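Local coordinates for putative flavoprotein decarboxylase (Streptomyces olivoviridis, PDB 6JLS) that binds flavin mononucleotide and acts as an FMN-dependent cysteine decarboxylase in the biosynthesis of thioviridamide, at residues L17-C22 and A37-A42; V49-S54 and N62-F67; S71-E76 and V87-E92; G107-G112 and I121-E126; P128-P133 and R182-V187. All coordinates share one frame; numbering follows the deposited sequence.

Contact 1 (L17-C22 and A37-A42)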
# COMPACT_ATOMS: atom_id res chain seq x y z
N LEU A 17 28.63 -11.28 32.87
CA LEU A 17 27.53 -12.13 32.43
C LEU A 17 26.84 -11.55 31.21
O LEU A 17 26.69 -10.33 31.07
CB LEU A 17 26.52 -12.30 33.57
CG LEU A 17 27.08 -12.94 34.84
CD1 LEU A 17 25.99 -13.14 35.89
CD2 LEU A 17 27.75 -14.26 34.49
N THR A 18 26.42 -12.43 30.31
CA THR A 18 25.54 -12.11 29.20
C THR A 18 24.17 -12.71 29.48
O THR A 18 24.03 -13.94 29.52
CB THR A 18 26.09 -12.65 27.88
OG1 THR A 18 27.35 -12.03 27.58
CG2 THR A 18 25.13 -12.39 26.74
N LEU A 19 23.17 -11.86 29.67
CA LEU A 19 21.81 -12.32 29.95
C LEU A 19 20.86 -11.92 28.83
O LEU A 19 20.84 -10.76 28.40
CB LEU A 19 21.30 -11.76 31.28
CG LEU A 19 19.93 -12.29 31.70
CD1 LEU A 19 19.91 -12.61 33.18
CD2 LEU A 19 18.81 -11.33 31.35
N THR A 20 20.06 -12.87 28.37
CA THR A 20 19.03 -12.61 27.38
C THR A 20 17.66 -12.68 28.04
O THR A 20 17.30 -13.70 28.64
CB THR A 20 19.12 -13.59 26.21
OG1 THR A 20 20.37 -13.38 25.53
CG2 THR A 20 17.97 -13.38 25.24
N MET A 21 16.90 -11.59 27.91
CA MET A 21 15.55 -11.43 28.43
C MET A 21 14.54 -11.59 27.30
O MET A 21 14.64 -10.92 26.26
CB MET A 21 15.45 -10.04 29.08
CG MET A 21 14.07 -9.57 29.46
SD MET A 21 14.12 -7.98 30.37
CE MET A 21 15.67 -7.30 29.81
N CYS A 22 13.56 -12.48 27.47
CA CYS A 22 12.52 -12.69 26.47
C CYS A 22 11.17 -12.20 26.97
O CYS A 22 10.80 -12.43 28.13
CB CYS A 22 12.41 -14.16 26.06
SG CYS A 22 13.87 -14.89 25.24
N ALA A 37 16.51 -1.84 32.68
CA ALA A 37 17.26 -0.81 33.38
C ALA A 37 17.76 -1.31 34.73
O ALA A 37 18.91 -1.06 35.11
CB ALA A 37 16.40 0.44 33.54
N TRP A 38 16.91 -2.02 35.47
CA TRP A 38 17.35 -2.65 36.71
C TRP A 38 18.57 -3.54 36.48
O TRP A 38 19.57 -3.43 37.19
CB TRP A 38 16.19 -3.45 37.31
CG TRP A 38 16.40 -3.99 38.70
CD1 TRP A 38 16.25 -3.32 39.87
CD2 TRP A 38 16.75 -5.34 39.05
NE1 TRP A 38 16.50 -4.15 40.94
CE2 TRP A 38 16.81 -5.40 40.46
CE3 TRP A 38 17.02 -6.49 38.31
CZ2 TRP A 38 17.14 -6.56 41.14
CZ3 TRP A 38 17.35 -7.65 38.99
CH2 TRP A 38 17.41 -7.68 40.39
N LEU A 39 18.51 -4.40 35.46
CA LEU A 39 19.67 -5.24 35.13
C LEU A 39 20.86 -4.40 34.69
O LEU A 39 21.98 -4.62 35.16
CB LEU A 39 19.30 -6.24 34.03
CG LEU A 39 18.21 -7.24 34.39
CD1 LEU A 39 17.82 -8.03 33.17
CD2 LEU A 39 18.70 -8.15 35.49
N SER A 40 20.63 -3.45 33.78
CA SER A 40 21.71 -2.58 33.32
C SER A 40 22.29 -1.79 34.48
O SER A 40 23.51 -1.79 34.69
CB SER A 40 21.19 -1.65 32.23
OG SER A 40 22.23 -0.84 31.70
N SER A 41 21.45 -1.13 35.27
CA SER A 41 21.88 -0.44 36.49
C SER A 41 22.28 -1.43 37.58
O SER A 41 21.91 -1.28 38.74
CB SER A 41 20.79 0.50 36.97
OG SER A 41 21.21 1.22 38.11
N ALA A 42 23.01 -2.46 37.20
CA ALA A 42 23.60 -3.40 38.14
C ALA A 42 24.79 -4.05 37.46
O ALA A 42 25.39 -3.47 36.55
CB ALA A 42 22.58 -4.43 38.61

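Contact 2 (V49-S54 and N62-F67). With FMN (flavin mononucleotide), chain B.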
# COMPACT_ATOMS: atom_id res chain seq x y z
N VAL A 49 17.53 -8.57 24.48
CA VAL A 49 16.08 -8.67 24.64
C VAL A 49 15.48 -9.18 23.34
O VAL A 49 15.86 -8.71 22.26
CB VAL A 49 15.44 -7.32 25.03
CG1 VAL A 49 13.94 -7.48 25.17
CG2 VAL A 49 16.03 -6.82 26.33
N ALA A 50 14.57 -10.14 23.45
CA ALA A 50 13.84 -10.68 22.32
C ALA A 50 12.36 -10.63 22.64
O ALA A 50 11.96 -10.83 23.80
CB ALA A 50 14.25 -12.12 22.01
N LEU A 51 11.54 -10.38 21.61
CA LEU A 51 10.10 -10.20 21.77
C LEU A 51 9.36 -11.18 20.86
O LEU A 51 9.79 -11.42 19.73
CB LEU A 51 9.65 -8.75 21.42
CG LEU A 51 10.05 -7.57 22.33
CD1 LEU A 51 11.55 -7.38 22.38
CD2 LEU A 51 9.41 -6.28 21.83
N THR A 52 8.27 -11.73 21.36
CA THR A 52 7.36 -12.42 20.47
C THR A 52 6.55 -11.39 19.69
O THR A 52 6.42 -10.24 20.12
CB THR A 52 6.41 -13.32 21.26
OG1 THR A 52 5.44 -12.49 21.91
CG2 THR A 52 7.17 -14.18 22.28
N PRO A 53 5.98 -11.78 18.55
CA PRO A 53 5.08 -10.84 17.85
C PRO A 53 3.98 -10.27 18.75
O PRO A 53 3.79 -9.05 18.77
CB PRO A 53 4.52 -11.68 16.70
CG PRO A 53 5.62 -12.67 16.41
CD PRO A 53 6.23 -13.00 17.77
N SER A 54 3.27 -11.11 19.53
CA SER A 54 2.22 -10.57 20.39
C SER A 54 2.77 -9.61 21.45
O SER A 54 2.07 -8.67 21.84
CB SER A 54 1.44 -11.69 21.08
OG SER A 54 0.74 -12.46 20.13
N ASN A 62 11.75 0.52 20.67
CA ASN A 62 12.37 1.80 21.00
C ASN A 62 12.30 2.10 22.49
O ASN A 62 13.13 2.88 22.99
CB ASN A 62 11.73 2.91 20.18
CG ASN A 62 12.30 2.98 18.79
OD1 ASN A 62 13.08 2.11 18.40
ND2 ASN A 62 11.94 4.00 18.03
N SER A 63 11.36 1.50 23.22
CA SER A 63 11.32 1.66 24.67
C SER A 63 12.40 0.83 25.37
O SER A 63 12.76 1.16 26.51
CB SER A 63 9.95 1.28 25.20
OG SER A 63 9.78 -0.13 25.27
N LEU A 64 12.91 -0.22 24.73
CA LEU A 64 13.94 -1.11 25.27
C LEU A 64 15.36 -0.69 24.90
O LEU A 64 16.27 -0.79 25.73
CB LEU A 64 13.72 -2.55 24.80
CG LEU A 64 12.44 -3.20 25.35
CD1 LEU A 64 11.97 -4.32 24.43
CD2 LEU A 64 12.66 -3.71 26.77
N ARG A 65 15.55 -0.22 23.67
CA ARG A 65 16.90 0.04 23.18
C ARG A 65 17.73 0.92 24.10
O ARG A 65 18.93 0.62 24.27
CB ARG A 65 16.83 0.61 21.76
CG ARG A 65 17.02 -0.46 20.70
CD ARG A 65 16.37 -0.10 19.39
NE ARG A 65 16.29 -1.25 18.49
CZ ARG A 65 15.48 -1.31 17.44
NH1 ARG A 65 14.68 -0.29 17.16
NH2 ARG A 65 15.46 -2.40 16.68
N PRO A 66 17.20 1.99 24.73
CA PRO A 66 18.07 2.84 25.56
C PRO A 66 18.66 2.12 26.76
O PRO A 66 19.65 2.60 27.32
CB PRO A 66 17.14 3.98 26.00
CG PRO A 66 16.04 3.99 25.01
CD PRO A 66 15.84 2.56 24.62
N PHE A 67 18.09 0.99 27.17
CA PHE A 67 18.55 0.27 28.35
C PHE A 67 19.30 -1.01 28.02
O PHE A 67 19.75 -1.70 28.94
CB PHE A 67 17.37 -0.05 29.26
CG PHE A 67 16.54 1.16 29.59
CD1 PHE A 67 15.32 1.37 28.97
CD2 PHE A 67 17.01 2.10 30.48
CE1 PHE A 67 14.57 2.49 29.26
CE2 PHE A 67 16.26 3.22 30.78
CZ PHE A 67 15.04 3.41 30.16
N1 FMN B . -1.82 -14.69 27.71
C2 FMN B . -1.12 -15.20 28.78
O2 FMN B . -0.73 -16.37 28.73
N3 FMN B . -0.86 -14.42 29.88
C4 FMN B . -1.30 -13.12 29.93
O4 FMN B . -1.07 -12.41 30.92
C4A FMN B . -2.01 -12.59 28.86
N5 FMN B . -2.46 -11.29 28.90
C5A FMN B . -3.16 -10.76 27.84
C6 FMN B . -3.60 -9.45 27.91
C7 FMN B . -4.32 -8.89 26.85
C7M FMN B . -4.78 -7.46 26.95
C8 FMN B . -4.59 -9.67 25.70
C8M FMN B . -5.36 -9.08 24.55
C9 FMN B . -4.15 -11.00 25.64
C9A FMN B . -3.43 -11.54 26.71
N10 FMN B . -2.98 -12.86 26.67
C10 FMN B . -2.27 -13.38 27.74
C1' FMN B . -3.24 -13.71 25.47
C2' FMN B . -1.96 -13.75 24.62
O2' FMN B . -1.59 -12.47 24.14
C3' FMN B . -2.10 -14.71 23.44
O3' FMN B . -2.16 -16.03 23.95
C4' FMN B . -0.91 -14.54 22.50
O4' FMN B . -1.05 -15.24 21.28
C5' FMN B . 0.39 -14.96 23.18
O5' FMN B . 1.38 -14.86 22.18
P FMN B . 2.92 -15.15 22.50
O1P FMN B . 3.02 -16.15 23.64
O2P FMN B . 3.58 -15.73 21.27
O3P FMN B . 3.59 -13.87 22.94

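Contact 3 (S71-E76 and V87-E92)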
# COMPACT_ATOMS: atom_id res chain seq x y z
N SER A 71 21.48 -6.63 21.66
CA SER A 71 20.49 -6.53 20.61
C SER A 71 19.08 -6.57 21.18
O SER A 71 18.83 -7.19 22.22
CB SER A 71 20.64 -7.68 19.61
OG SER A 71 21.95 -7.72 19.07
N VAL A 72 18.16 -5.91 20.49
CA VAL A 72 16.73 -6.03 20.73
C VAL A 72 16.17 -6.70 19.49
O VAL A 72 16.19 -6.10 18.41
CB VAL A 72 16.05 -4.68 20.99
CG1 VAL A 72 14.56 -4.88 21.18
CG2 VAL A 72 16.67 -3.96 22.19
N LEU A 73 15.70 -7.93 19.64
CA LEU A 73 15.39 -8.79 18.51
C LEU A 73 13.89 -9.02 18.42
O LEU A 73 13.24 -9.37 19.41
CB LEU A 73 16.10 -10.14 18.62
CG LEU A 73 17.61 -10.14 18.78
CD1 LEU A 73 17.98 -10.14 20.25
CD2 LEU A 73 18.23 -11.33 18.08
N THR A 74 13.36 -8.83 17.23
CA THR A 74 12.03 -9.31 16.89
C THR A 74 12.14 -10.23 15.68
O THR A 74 13.18 -10.32 15.02
CB THR A 74 11.09 -8.15 16.59
OG1 THR A 74 11.56 -7.51 15.41
CG2 THR A 74 11.11 -7.17 17.75
N ASP A 75 11.04 -10.91 15.40
CA ASP A 75 11.00 -11.78 14.23
C ASP A 75 11.31 -11.01 12.94
O ASP A 75 12.01 -11.53 12.06
CB ASP A 75 9.65 -12.48 14.18
CG ASP A 75 9.57 -13.66 15.16
OD1 ASP A 75 9.28 -13.45 16.36
OD2 ASP A 75 9.85 -14.80 14.75
N GLU A 76 10.83 -9.77 12.82
CA GLU A 76 11.07 -8.98 11.61
C GLU A 76 12.52 -8.52 11.54
O GLU A 76 13.15 -8.58 10.47
CB GLU A 76 10.13 -7.78 11.55
CG GLU A 76 8.66 -8.10 11.77
CD GLU A 76 8.26 -8.13 13.25
OE1 GLU A 76 8.53 -9.14 13.94
OE2 GLU A 76 7.68 -7.13 13.72
N VAL A 87 20.36 -17.12 17.40
CA VAL A 87 20.95 -18.38 17.85
C VAL A 87 22.39 -18.16 18.31
O VAL A 87 22.86 -18.81 19.26
CB VAL A 87 20.86 -19.44 16.73
CG1 VAL A 87 21.55 -20.74 17.16
CG2 VAL A 87 19.40 -19.70 16.37
N ARG A 88 23.10 -17.24 17.66
CA ARG A 88 24.38 -16.81 18.19
C ARG A 88 24.22 -16.24 19.59
O ARG A 88 25.03 -16.52 20.49
CB ARG A 88 25.02 -15.79 17.25
CG ARG A 88 26.52 -15.58 17.46
CD ARG A 88 27.03 -14.36 16.69
NE ARG A 88 26.56 -14.33 15.30
CZ ARG A 88 25.62 -13.51 14.84
NH1 ARG A 88 25.06 -12.62 15.65
NH2 ARG A 88 25.24 -13.56 13.56
N ILE A 89 23.17 -15.45 19.81
CA ILE A 89 22.95 -14.83 21.11
C ILE A 89 22.57 -15.87 22.15
O ILE A 89 22.99 -15.79 23.31
CB ILE A 89 21.89 -13.71 20.99
CG1 ILE A 89 22.52 -12.46 20.39
CG2 ILE A 89 21.28 -13.39 22.34
CD1 ILE A 89 21.55 -11.33 20.19
N ALA A 90 21.77 -16.86 21.77
CA ALA A 90 21.50 -17.97 22.68
C ALA A 90 22.79 -18.64 23.13
O ALA A 90 23.00 -18.86 24.33
CB ALA A 90 20.57 -19.00 22.03
N ALA A 91 23.68 -18.94 22.18
CA ALA A 91 24.94 -19.59 22.51
C ALA A 91 25.78 -18.74 23.45
O ALA A 91 26.40 -19.27 24.37
CB ALA A 91 25.73 -19.91 21.24
N GLU A 92 25.79 -17.42 23.24
CA GLU A 92 26.59 -16.48 24.02
C GLU A 92 25.96 -16.11 25.36
O GLU A 92 26.53 -15.29 26.08
CB GLU A 92 26.84 -15.21 23.20
CG GLU A 92 27.57 -15.47 21.88
CD GLU A 92 27.66 -14.25 20.97
OE1 GLU A 92 27.10 -13.19 21.32
OE2 GLU A 92 28.29 -14.37 19.90

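Contact 4 (G107-G112 and I121-E126)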
# COMPACT_ATOMS: atom_id res chain seq x y z
N GLY A 107 3.33 -23.24 26.25
CA GLY A 107 2.82 -24.40 25.54
C GLY A 107 3.67 -24.77 24.35
O GLY A 107 3.88 -25.96 24.07
N LYS A 108 4.19 -23.77 23.64
CA LYS A 108 5.05 -24.04 22.49
C LYS A 108 6.37 -24.65 22.94
O LYS A 108 6.82 -25.66 22.38
CB LYS A 108 5.30 -22.76 21.70
CG LYS A 108 4.09 -22.17 20.98
CD LYS A 108 4.51 -20.93 20.19
CE LYS A 108 3.30 -20.21 19.60
NZ LYS A 108 3.62 -18.97 18.83
N LEU A 109 7.01 -24.05 23.95
CA LEU A 109 8.28 -24.59 24.43
C LEU A 109 8.08 -26.01 24.94
O LEU A 109 8.85 -26.92 24.59
CB LEU A 109 8.86 -23.71 25.54
CG LEU A 109 9.19 -22.27 25.16
CD1 LEU A 109 9.55 -21.42 26.39
CD2 LEU A 109 10.32 -22.25 24.14
N ALA A 110 7.03 -26.21 25.73
CA ALA A 110 6.74 -27.52 26.30
C ALA A 110 6.60 -28.58 25.24
O ALA A 110 6.82 -29.77 25.52
CB ALA A 110 5.47 -27.45 27.14
N ASN A 111 6.23 -28.21 24.01
CA ASN A 111 5.98 -29.19 22.96
C ASN A 111 6.97 -29.07 21.81
O ASN A 111 6.74 -29.64 20.74
CB ASN A 111 4.54 -29.07 22.45
CG ASN A 111 3.53 -29.51 23.49
OD1 ASN A 111 3.27 -30.71 23.67
ND2 ASN A 111 2.96 -28.55 24.21
N GLY A 112 8.08 -28.35 22.01
CA GLY A 112 9.13 -28.23 21.02
C GLY A 112 8.75 -27.52 19.73
O GLY A 112 9.33 -27.82 18.68
N ILE A 121 15.31 -19.09 20.58
CA ILE A 121 16.40 -18.77 21.49
C ILE A 121 16.39 -19.73 22.68
O ILE A 121 17.44 -20.24 23.08
CB ILE A 121 16.31 -17.30 21.94
CG1 ILE A 121 16.87 -16.37 20.85
CG2 ILE A 121 17.08 -17.09 23.25
CD1 ILE A 121 16.45 -14.90 21.02
N VAL A 122 15.23 -19.98 23.27
CA VAL A 122 15.16 -20.86 24.43
C VAL A 122 15.59 -22.27 24.05
O VAL A 122 16.42 -22.88 24.72
CB VAL A 122 13.75 -20.84 25.05
CG1 VAL A 122 13.62 -21.92 26.16
CG2 VAL A 122 13.44 -19.46 25.62
N MET A 123 15.03 -22.80 22.95
CA MET A 123 15.35 -24.17 22.59
C MET A 123 16.78 -24.34 22.11
O MET A 123 17.28 -25.47 22.11
CB MET A 123 14.38 -24.68 21.53
CG MET A 123 13.01 -24.96 22.09
SD MET A 123 11.97 -25.86 20.93
CE MET A 123 12.89 -27.40 20.82
N ALA A 124 17.46 -23.26 21.71
CA ALA A 124 18.87 -23.33 21.35
C ALA A 124 19.80 -23.12 22.54
O ALA A 124 21.00 -23.39 22.43
CB ALA A 124 19.20 -22.30 20.26
N ALA A 125 19.28 -22.65 23.66
CA ALA A 125 20.13 -22.27 24.77
C ALA A 125 20.57 -23.49 25.56
O ALA A 125 19.79 -24.42 25.80
CB ALA A 125 19.39 -21.29 25.69
N GLU A 126 21.84 -23.48 25.96
CA GLU A 126 22.40 -24.51 26.83
C GLU A 126 22.71 -23.98 28.22
O GLU A 126 23.10 -24.76 29.10
CB GLU A 126 23.66 -25.09 26.18
CG GLU A 126 23.33 -25.93 24.96
CD GLU A 126 24.54 -26.61 24.39
OE1 GLU A 126 25.49 -25.89 24.00
OE2 GLU A 126 24.56 -27.85 24.34

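Contact 5 (P128-P133 and R182-V187)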
# COMPACT_ATOMS: atom_id res chain seq x y z
N PRO A 128 21.37 -21.94 31.84
CA PRO A 128 20.13 -21.93 32.63
C PRO A 128 19.03 -21.11 31.96
O PRO A 128 19.27 -20.03 31.42
CB PRO A 128 20.55 -21.31 33.96
CG PRO A 128 21.99 -21.58 34.06
CD PRO A 128 22.55 -21.63 32.68
N VAL A 129 17.81 -21.63 32.03
CA VAL A 129 16.62 -20.98 31.49
C VAL A 129 15.61 -20.81 32.62
O VAL A 129 15.16 -21.79 33.21
CB VAL A 129 16.00 -21.77 30.33
CG1 VAL A 129 14.69 -21.14 29.93
CG2 VAL A 129 16.95 -21.81 29.16
N ILE A 130 15.24 -19.57 32.90
CA ILE A 130 14.25 -19.26 33.92
C ILE A 130 12.99 -18.73 33.24
O ILE A 130 13.06 -17.81 32.41
CB ILE A 130 14.80 -18.26 34.95
CG1 ILE A 130 15.89 -18.91 35.81
CG2 ILE A 130 13.68 -17.83 35.87
CD1 ILE A 130 17.24 -19.12 35.14
N LEU A 131 11.84 -19.30 33.59
CA LEU A 131 10.55 -18.94 33.02
C LEU A 131 9.62 -18.43 34.12
O LEU A 131 9.51 -19.04 35.18
CB LEU A 131 9.91 -20.14 32.33
CG LEU A 131 10.75 -20.93 31.33
CD1 LEU A 131 10.01 -22.17 30.93
CD2 LEU A 131 11.06 -20.08 30.12
N ALA A 132 8.94 -17.31 33.85
CA ALA A 132 7.98 -16.71 34.79
C ALA A 132 6.58 -16.73 34.17
O ALA A 132 6.20 -15.78 33.45
CB ALA A 132 8.40 -15.28 35.15
N PRO A 133 5.80 -17.79 34.40
CA PRO A 133 4.44 -17.84 33.84
C PRO A 133 3.60 -16.69 34.37
O PRO A 133 3.68 -16.31 35.54
CB PRO A 133 3.89 -19.19 34.33
CG PRO A 133 5.09 -19.98 34.72
CD PRO A 133 6.11 -18.99 35.20
N ARG A 182 11.69 -9.06 40.13
CA ARG A 182 13.09 -8.93 40.53
C ARG A 182 13.61 -10.20 41.17
O ARG A 182 14.79 -10.53 41.04
CB ARG A 182 13.28 -7.75 41.48
CG ARG A 182 12.98 -6.40 40.85
CD ARG A 182 13.09 -5.28 41.88
NE ARG A 182 12.55 -5.69 43.17
CZ ARG A 182 11.25 -5.73 43.47
NH1 ARG A 182 10.34 -5.39 42.56
NH2 ARG A 182 10.86 -6.12 44.68
N SER A 183 12.74 -10.92 41.88
CA SER A 183 13.12 -12.22 42.43
C SER A 183 13.46 -13.21 41.33
O SER A 183 14.37 -14.03 41.49
CB SER A 183 11.98 -12.75 43.30
OG SER A 183 12.29 -14.02 43.83
N VAL A 184 12.76 -13.14 40.20
CA VAL A 184 13.02 -14.04 39.08
C VAL A 184 14.41 -13.78 38.50
O VAL A 184 15.19 -14.71 38.28
CB VAL A 184 11.91 -13.89 38.02
CG1 VAL A 184 12.27 -14.62 36.72
CG2 VAL A 184 10.58 -14.40 38.58
N PHE A 185 14.74 -12.50 38.28
CA PHE A 185 16.04 -12.19 37.70
C PHE A 185 17.18 -12.46 38.67
O PHE A 185 18.31 -12.69 38.23
CB PHE A 185 16.05 -10.75 37.19
CG PHE A 185 15.39 -10.61 35.86
CD1 PHE A 185 16.10 -10.87 34.69
CD2 PHE A 185 14.04 -10.28 35.77
CE1 PHE A 185 15.48 -10.77 33.45
CE2 PHE A 185 13.41 -10.18 34.53
CZ PHE A 185 14.13 -10.42 33.37
N ALA A 186 16.91 -12.47 39.98
CA ALA A 186 17.93 -12.84 40.94
C ALA A 186 18.30 -14.31 40.81
O ALA A 186 19.49 -14.67 40.86
CB ALA A 186 17.45 -12.53 42.36
N VAL A 187 17.30 -15.18 40.64
CA VAL A 187 17.57 -16.61 40.47
C VAL A 187 18.35 -16.86 39.18
O VAL A 187 19.25 -17.70 39.14
CB VAL A 187 16.25 -17.40 40.50
CG1 VAL A 187 16.52 -18.88 40.36
CG2 VAL A 187 15.49 -17.10 41.77

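Contact 1 (L17-C22 and A37-A42)
L39 pushes the branch methyl CD1 against two side chains of strand 18-23, the CD2 methyl of L19 and the terminal methyl of M21. The first approach is L39 CD1 to L19 CD2 at 3.9 Å, and the two leucines cross at about a right angle, so one methyl of each carries the touch rather than their full lengths. The second is M21 CE to L39 CD1 at 4.1 Å, with the chains meeting at a slant. Both distances are those of ordinary van der Waals packing, no hydrogen bond crosses, and all three residues are buried. The torsions bring the partners to this methyl. M21 leaves the strand with CG trans to its backbone N (chi1 169°) and runs out straight as far as SD; a bend at chi3 (24°) then turns CE so that it meets the leucine. L39 holds CG opposite its carbonyl carbon (chi1 -63°), reaching from the last turn of its helix to the strand, whose nearest CA, that of L19, is still 9.0 Å from L39 CA. The contact packs helix 32-40 on strand 18-23, the first two elements of a beta-alpha-beta unit completed by strand 46-51. Around it, M21 also rests on M35 and A36 of the same helix and on V49 of strand 46-51, while F185 of helix 182-193 packs against L39.

Contact 2 (V49-S54 and N62-F67)
L64 packs against V49 and L51 within the beta-alpha-beta unit of strand 46-51, helix 61-64 and strand 72-73, part of the parallel sheet of this Rossmann-like flavoprotein fold. The apolar part rests on one methyl: L64 CD1 lies 3.8 Å from V49 CG1 and 3.7 Å from L51 CD1. The valine is crossed at about a right angle, whereas the two leucines meet tip to tip. V49 puts CG1 trans to its backbone N (chi1 180°), the branch that L64 reaches. All three residues are buried, and no hydrogen bond links the two segments.

Polar interactions lie at the two outer ends. On the helical side, R65 NH1 gives a weak, bent bond to N62 OD1, and N62 ND2 is held by Q57 OE1 of a second subunit and W79 O of a third, which ties this helix to the oligomer. At the strand's C-terminal end the chain passes into the FMN site, to which G25, T102, A103, T105 and V134 also contribute. There T52 OG1 accepts a hydrogen bond from A55 N and donates its own to the phosphate, with T52 OG1 2.5 Å from FMN O3P.

Contact 3 (S71-E76 and V87-E92)
L73 and I89 point their ends straight at each other, and this tip-to-tip meeting is the main apolar approach. Both methyls of L73 converge on a single atom: I89 CD1 is 3.8 Å from L73 CD1 and 3.9 Å from L73 CD2, so the isoleucine methyl abuts the leucine fork almost evenly. The isoleucine can reach this far because its CG1 branch stretches out fully (chi2 178°), carrying CD1 away from the helix toward the strand. L73 comes from the other side with its fork turned through an unusual chi2 of 92°, which presents both methyls at nearly equal distance.

S71 completes the set from the flank. Two residues earlier in the chain, it faces the helix as L73 does, and its CB and OG each lie 3.8 Å from I89 CD1. This is packing of a methyl against a small polar side chain, not a polar bond, and no hydrogen bond joins the two segments. L73 and I89 are buried, whereas S71 stands at the margin and is partly exposed; its backbone N is bonded to H48 ND1, on a residue that also touches I89.

Beyond the strand, T74 N-caps helix 75-81 by bonding OG1 to the backbone N of T77. The contact lies in the long crossover that leaves edge strand 72-73, runs through helices 75-81 and 85-91, and re-enters the sheet at strand 95-101 beyond strand 18-23. This change of direction is typical of a Rossmann-like sheet with strand order 3-2-1-4-5-6.

Contact 4 (G107-G112 and I121-E126)
The C-terminal ends of helices 103-110 and 117-124 meet through L109 and G112 on one side and V122 and M123 on the other. The side chains of L109 and V122 cross at about a right angle. Both leucine methyls face V122 CG1, with L109 CD1 4.1 Å from it, and L109 CD2 also rests against V122 CB at 3.8 Å. M123 works differently, its chain bending at chi3 (64°) to set sulfur over a stretch of backbone, with M123 SD 3.7 Å from G112 CA.

The glycine is the C-prime residue of a Schellman motif that ends helix 103-110. Its positive phi (65°) turns the chain, with G112 N bonded to L109 O and I113 N to K108 O. The same helix end is secured by N111, whose ND2 donates to G107 O at 2.8 Å, almost straight (166°) and in the carbonyl plane. K108 turns away from the partner helix to a salt bridge with D115.

M123 also touches C114; the equivalent C114 of a neighbouring subunit gives its backbone O to the FMN held by this chain. N111 O is bonded to N148 ND2 of another subunit, and M123 packs on V145 of that same chain.

Contact 5 (P128-P133 and R182-V187)
I130 and V184 touch through methyls alone; no flat group takes part, and the one aromatic ring in the two segments, that of F185, belongs to a residue whose side chain leaves its backbone in the direction away from strand 129-133. F185 packs on V97, M35 and W38 instead, and its ring atom CZ comes within 3.9 Å of M21 SD.

The main approach is I130 CG2 to V184 CG1 at 3.6 Å, a snug methyl-to-methyl approach. The two side chains slide past each other in opposite directions, meeting side by side rather than end on. Each of these methyls stands trans to its own backbone N (for V184 CG1, chi1 170°), so each residue offers the same kind of branch to the other. The second methyl of the valine serves the next inward-facing strand residue, with V184 CG2 4.2 Å from A132 CB. V184 thus spans two strand positions, I130 and A132, while the intervening L131 faces the other side of the sheet.

The helix belongs to the C-terminal part of the Rossmann-like fold and lies along one face of the parallel sheet. Strand 129-133 is the fifth in order, between strand 95-101 and the short strand 158-159, and V184 also packs on V97 of strand 95-101 and on A160. The CA atoms of A132 and V184 are 7.1 Å apart, near enough for an alanine and a valine to bridge the gap. I130 is further covered by A188, and A132 by F181. V134, directly after the strand, gives its backbone oxygen to FMN.

The five contacts follow one another along the chain, each closing before the next opens, and together they dress both faces of one parallel sheet. Contacts 1, 2 and 5 pack helices 32-40, 61-64 and 182-193 on one face; contact 3 places helix 85-91 on the other, and the helix pair of contact 4 lies on that side too. Contacts 2 and 3 are nearest, with centres 11 Å apart, and are joined by probable backbone hydrogen bonds between strands 46-51 and 72-73; contacts 1 and 4 are farthest, at 21 Å. Loops following strands 46-51 and 129-133 supply FMN-binding residues, and a neighbouring subunit completes the site.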